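Local coordinates for 2-oxoglutarate dehydrogenase E3 component (Thermus thermophilus, PDB 2EQ7), which oxidises protein-bound dihydrolipoyl groups with NAD+, as the FAD-dependent lipoamide dehydrogenase (E3) of the 2-oxoglutarate dehydrogenase complex, at the interface of chains A and C and the interface of chains B and A. Sequence-based numbering; all coordinates share one arbitrary frame. Chains: chain A/B, 2-oxoglutarate dehydrogenase E3 component; chain C, 2-oxoglutarate dehydrogenase E2 component.

Contact 1: the interface of chains A and C. Residues chain A 423, 425-426, 449; chain C 5-6, 8, 31.
A:Glu425 reaches out of helix 424-429 of lipoamide dehydrogenase to meet C:Arg8 and C:Lys31, two basic residues of the E2 peripheral subunit-binding domain. Its CG stands anti to the backbone N (chi1 175°), and the chain runs on extended, which carries the carboxylate clear of its helix and between the two cations. C:Arg8 approaches side-on, its guanidinium turned 38° from the carboxylate plane. NE meets OE2 of A:Glu425 on its syn lone pair at 2.7 Å, while NH2 gives a fairly straight bond to OE1, also on the syn side, with that oxygen almost in the guanidinium plane. The ammonium of C:Lys31 takes the opposite, anti lone pair of OE1, its NZ 2.6 Å away, after a bend at chi3 (-65°). One oxygen thus accepts from both cations, which would probably keep the carboxylate ionised; C:Arg8 and C:Lys31 are poorly ordered, however, so the exact geometry is less certain than the pairing. Behind the acid, the indole of A:Trp449 lies flat against its stem, with CG of A:Glu425 3.5 Å above the ring centre; a broad aromatic suits this backing role.

A:Asp426 faces the start of helix 4-12 of E2. Its OD2 accepts the backbone N of C:Ala5 at 2.8 Å, nearly along the C-O axis, and the small methyl of C:Ala5 can pack 3.4 Å from CD of A:Glu425. A:Ser423 caps helix 424-429: its OG accepts from N of A:Asp426 and donates to OD1 from above the carboxylate plane, while its own N reaches OD1 from the same face. This reciprocal capping box helps hold the rotation of A:Asp426. A water links OD1 to N of C:Lys31. Acid on E3 and base on E2 make an electrostatic docking patch that helps anchor the dehydrogenase to the complex's core component.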
loop_
_atom_site.group_PDB
_atom_site.type_symbol
_atom_site.label_atom_id
_atom_site.label_comp_id
_atom_site.label_asym_id
_atom_site.label_seq_id
_atom_site.Cartn_x
_atom_site.Cartn_y
_atom_site.Cartn_z
ATOM N N SER A 423 11.390 -4.739 14.919
ATOM C CA SER A 423 12.310 -5.805 14.555
ATOM C C SER A 423 11.679 -6.518 13.369
ATOM O O SER A 423 10.504 -6.303 13.070
ATOM C CB SER A 423 12.458 -6.796 15.706
ATOM O OG SER A 423 11.224 -7.452 15.954
ATOM N N GLU A 425 10.966 -9.555 13.250
ATOM C CA GLU A 425 9.947 -10.424 13.828
ATOM C C GLU A 425 8.638 -9.664 14.033
ATOM O O GLU A 425 7.558 -10.185 13.749
ATOM C CB GLU A 425 10.424 -10.991 15.168
ATOM C CG GLU A 425 9.364 -11.815 15.879
ATOM C CD GLU A 425 9.828 -12.347 17.222
ATOM O OE1 GLU A 425 10.960 -12.021 17.637
ATOM O OE2 GLU A 425 9.053 -13.087 17.862
ATOM N N ASP A 426 8.741 -8.438 14.538
ATOM C CA ASP A 426 7.574 -7.594 14.783
ATOM C C ASP A 426 6.757 -7.401 13.512
ATOM O O ASP A 426 5.535 -7.567 13.515
ATOM C CB ASP A 426 8.018 -6.227 15.306
ATOM C CG ASP A 426 8.481 -6.275 16.749
ATOM O OD1 ASP A 426 9.443 -5.560 17.096
ATOM O OD2 ASP A 426 7.869 -7.020 17.537
ATOM N N TRP A 449 14.128 -12.342 9.780
ATOM C CA TRP A 449 14.094 -12.765 11.172
ATOM C C TRP A 449 14.590 -14.197 11.340
ATOM O O TRP A 449 15.430 -14.474 12.197
ATOM C CB TRP A 449 12.665 -12.640 11.715
ATOM C CG TRP A 449 12.448 -13.265 13.067
ATOM C CD1 TRP A 449 13.259 -13.158 14.161
ATOM C CD2 TRP A 449 11.331 -14.068 13.473
ATOM N NE1 TRP A 449 12.715 -13.843 15.223
ATOM C CE2 TRP A 449 11.533 -14.411 14.829
ATOM C CE3 TRP A 449 10.178 -14.530 12.823
ATOM C CZ2 TRP A 449 10.624 -15.197 15.548
ATOM C CZ3 TRP A 449 9.272 -15.313 13.539
ATOM C CH2 TRP A 449 9.504 -15.637 14.889
ATOM N N ALA C 5 7.045 -8.680 19.595
ATOM C CA ALA C 5 8.147 -9.638 19.620
ATOM C C ALA C 5 8.830 -9.642 20.984
ATOM O O ALA C 5 9.381 -10.658 21.412
ATOM C CB ALA C 5 9.162 -9.311 18.527
ATOM N N ALA C 6 8.795 -8.499 21.662
ATOM C CA ALA C 6 9.402 -8.373 22.980
ATOM C C ALA C 6 8.607 -9.208 23.975
ATOM O O ALA C 6 9.178 -9.898 24.821
ATOM C CB ALA C 6 9.411 -6.913 23.414
ATOM N N ARG C 8 6.854 -11.758 23.263
ATOM C CA ARG C 8 7.064 -13.154 22.903
ATOM C C ARG C 8 8.366 -13.653 23.526
ATOM O O ARG C 8 8.442 -14.784 24.009
ATOM C CB ARG C 8 7.116 -13.297 21.375
ATOM C CG ARG C 8 7.259 -14.728 20.859
ATOM C CD ARG C 8 8.689 -15.243 20.970
ATOM N NE ARG C 8 9.618 -14.465 20.152
ATOM C CZ ARG C 8 10.926 -14.695 20.079
ATOM N NH1 ARG C 8 11.469 -15.683 20.777
ATOM N NH2 ARG C 8 11.694 -13.938 19.307
ATOM N N LYS C 31 12.354 -5.916 21.629
ATOM C CA LYS C 31 12.863 -7.260 21.883
ATOM C C LYS C 31 14.356 -7.229 22.191
ATOM O O LYS C 31 14.885 -8.142 22.826
ATOM C CB LYS C 31 12.600 -8.167 20.676
ATOM C CG LYS C 31 13.277 -7.710 19.400
ATOM C CD LYS C 31 12.924 -8.612 18.227
ATOM C CE LYS C 31 13.457 -10.021 18.402
ATOM N NZ LYS C 31 13.207 -10.836 17.181
HETATM O O HOH W 1 11.421 -5.182 19.109
#

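Contact 2: the interface of chains B and A. Residues chain B 19, 22; chain A 449-450.
B:Arg19 turns its CG anti to the backbone N (chi1 -177°) and then bends at chi2 (55°), which sends its guanidinium out towards A:Glu450, whose own CG is anti to the carbonyl carbon with the rest of the chain extended. The two come from different subunits of a pyridine nucleotide-disulfide oxidoreductase: B:Arg19 and B:Gln22 lie on helix 11-22, which starts within the Rossmann glycine loop of the FAD-binding region, and A:Glu450 ends the C-terminal helix 438-450. NH1 of B:Arg19 and OE2 of A:Glu450 stand 4.0 Å apart, a long salt bridge across the subunit boundary, with guanidinium and carboxylate planes 32° apart.

Arginine suits its place through its long side chain and its flat, charge-spreading guanidinium, whose N-H bonds lie in its plane, so that NH1 can bond a neighbour while the charge still faces the acid. NH1 donates to OE1 of B:Gln22 at 3.1 Å, one helical turn further on. The acceptor sits at the edge of the guanidinium, close to its plane, whereas the donor is tilted from the amide carbonyl plane, and the bond limits how far either group can turn.

Glutamine contributes a neutral carbonyl, which can take this bond and a water together. Water 2 lies 2.8 Å from OE1 of B:Gln22 and 2.7 Å from OE2 of A:Glu450, bridging the subunits where the amide and carboxylate planes are steeply turned against each other. The two oxygens can both accept from this water, which is therefore well placed to separate them.

Were B:Arg19 replaced by an alanine, A:Glu450 would probably be left without this cationic mate and the amide of B:Gln22 freer to turn. Beside the pair, the edge atom CH2 of A:Trp449 comes 4.5 Å from NH2 of B:Arg19, a loose approach and no stack.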
loop_
_atom_site.group_PDB
_atom_site.type_symbol
_atom_site.label_atom_id
_atom_site.label_comp_id
_atom_site.label_asym_id
_atom_site.label_seq_id
_atom_site.Cartn_x
_atom_site.Cartn_y
_atom_site.Cartn_z
ATOM N N ARG B 19 3.974 -24.013 9.915
ATOM C CA ARG B 19 4.522 -23.484 11.160
ATOM C C ARG B 19 4.886 -24.633 12.093
ATOM O O ARG B 19 5.940 -24.619 12.732
ATOM C CB ARG B 19 3.513 -22.554 11.843
ATOM C CG ARG B 19 4.026 -21.887 13.123
ATOM C CD ARG B 19 5.323 -21.117 12.881
ATOM N NE ARG B 19 5.809 -20.456 14.093
ATOM C CZ ARG B 19 7.085 -20.151 14.315
ATOM N NH1 ARG B 19 8.007 -20.450 13.411
ATOM N NH2 ARG B 19 7.440 -19.544 15.440
ATOM N N GLN B 22 8.059 -26.129 11.068
ATOM C CA GLN B 22 9.176 -25.247 11.404
ATOM C C GLN B 22 9.527 -25.396 12.880
ATOM O O GLN B 22 10.655 -25.120 13.291
ATOM C CB GLN B 22 8.817 -23.779 11.135
ATOM C CG GLN B 22 8.418 -23.462 9.702
ATOM C CD GLN B 22 8.114 -21.988 9.501
ATOM O OE1 GLN B 22 7.674 -21.298 10.425
ATOM N NE2 GLN B 22 8.329 -21.501 8.286
ATOM N N TRP A 449 14.128 -12.342 9.780
ATOM C CA TRP A 449 14.094 -12.765 11.172
ATOM C C TRP A 449 14.590 -14.197 11.340
ATOM O O TRP A 449 15.430 -14.474 12.197
ATOM C CB TRP A 449 12.665 -12.640 11.715
ATOM C CG TRP A 449 12.448 -13.265 13.067
ATOM C CD1 TRP A 449 13.259 -13.158 14.161
ATOM C CD2 TRP A 449 11.331 -14.068 13.473
ATOM N NE1 TRP A 449 12.715 -13.843 15.223
ATOM C CE2 TRP A 449 11.533 -14.411 14.829
ATOM C CE3 TRP A 449 10.178 -14.530 12.823
ATOM C CZ2 TRP A 449 10.624 -15.197 15.548
ATOM C CZ3 TRP A 449 9.272 -15.313 13.539
ATOM C CH2 TRP A 449 9.504 -15.637 14.889
ATOM N N GLU A 450 14.076 -15.095 10.510
ATOM C CA GLU A 450 14.435 -16.507 10.570
ATOM C C GLU A 450 15.724 -16.845 9.827
ATOM O O GLU A 450 16.130 -18.007 9.782
ATOM C CB GLU A 450 13.291 -17.348 10.003
ATOM C CG GLU A 450 11.921 -16.964 10.533
ATOM C CD GLU A 450 10.806 -17.782 9.913
ATOM O OE1 GLU A 450 10.779 -17.912 8.669
ATOM O OE2 GLU A 450 9.950 -18.288 10.668
HETATM O O HOH W 2 7.351 -18.565 9.982
#

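The C-alpha centres of contact 1 and contact 2 are about 12 Å apart, and A:Trp449 on helix 438-450 belongs to both. The C-terminal end of that helix thus stands where three chains approach one another: the E2 domain on one side and the partner subunit on the other. Contact 2 has a symmetry twin in the E3 dimer, whereas the assembly holds one E2 chain for two E3 subunits. The centre of contact 1 is about 21 Å from A:His434 and that of contact 2 about 33 Å from B:His434, consistent with roles in assembly rather than direct participation in catalysis.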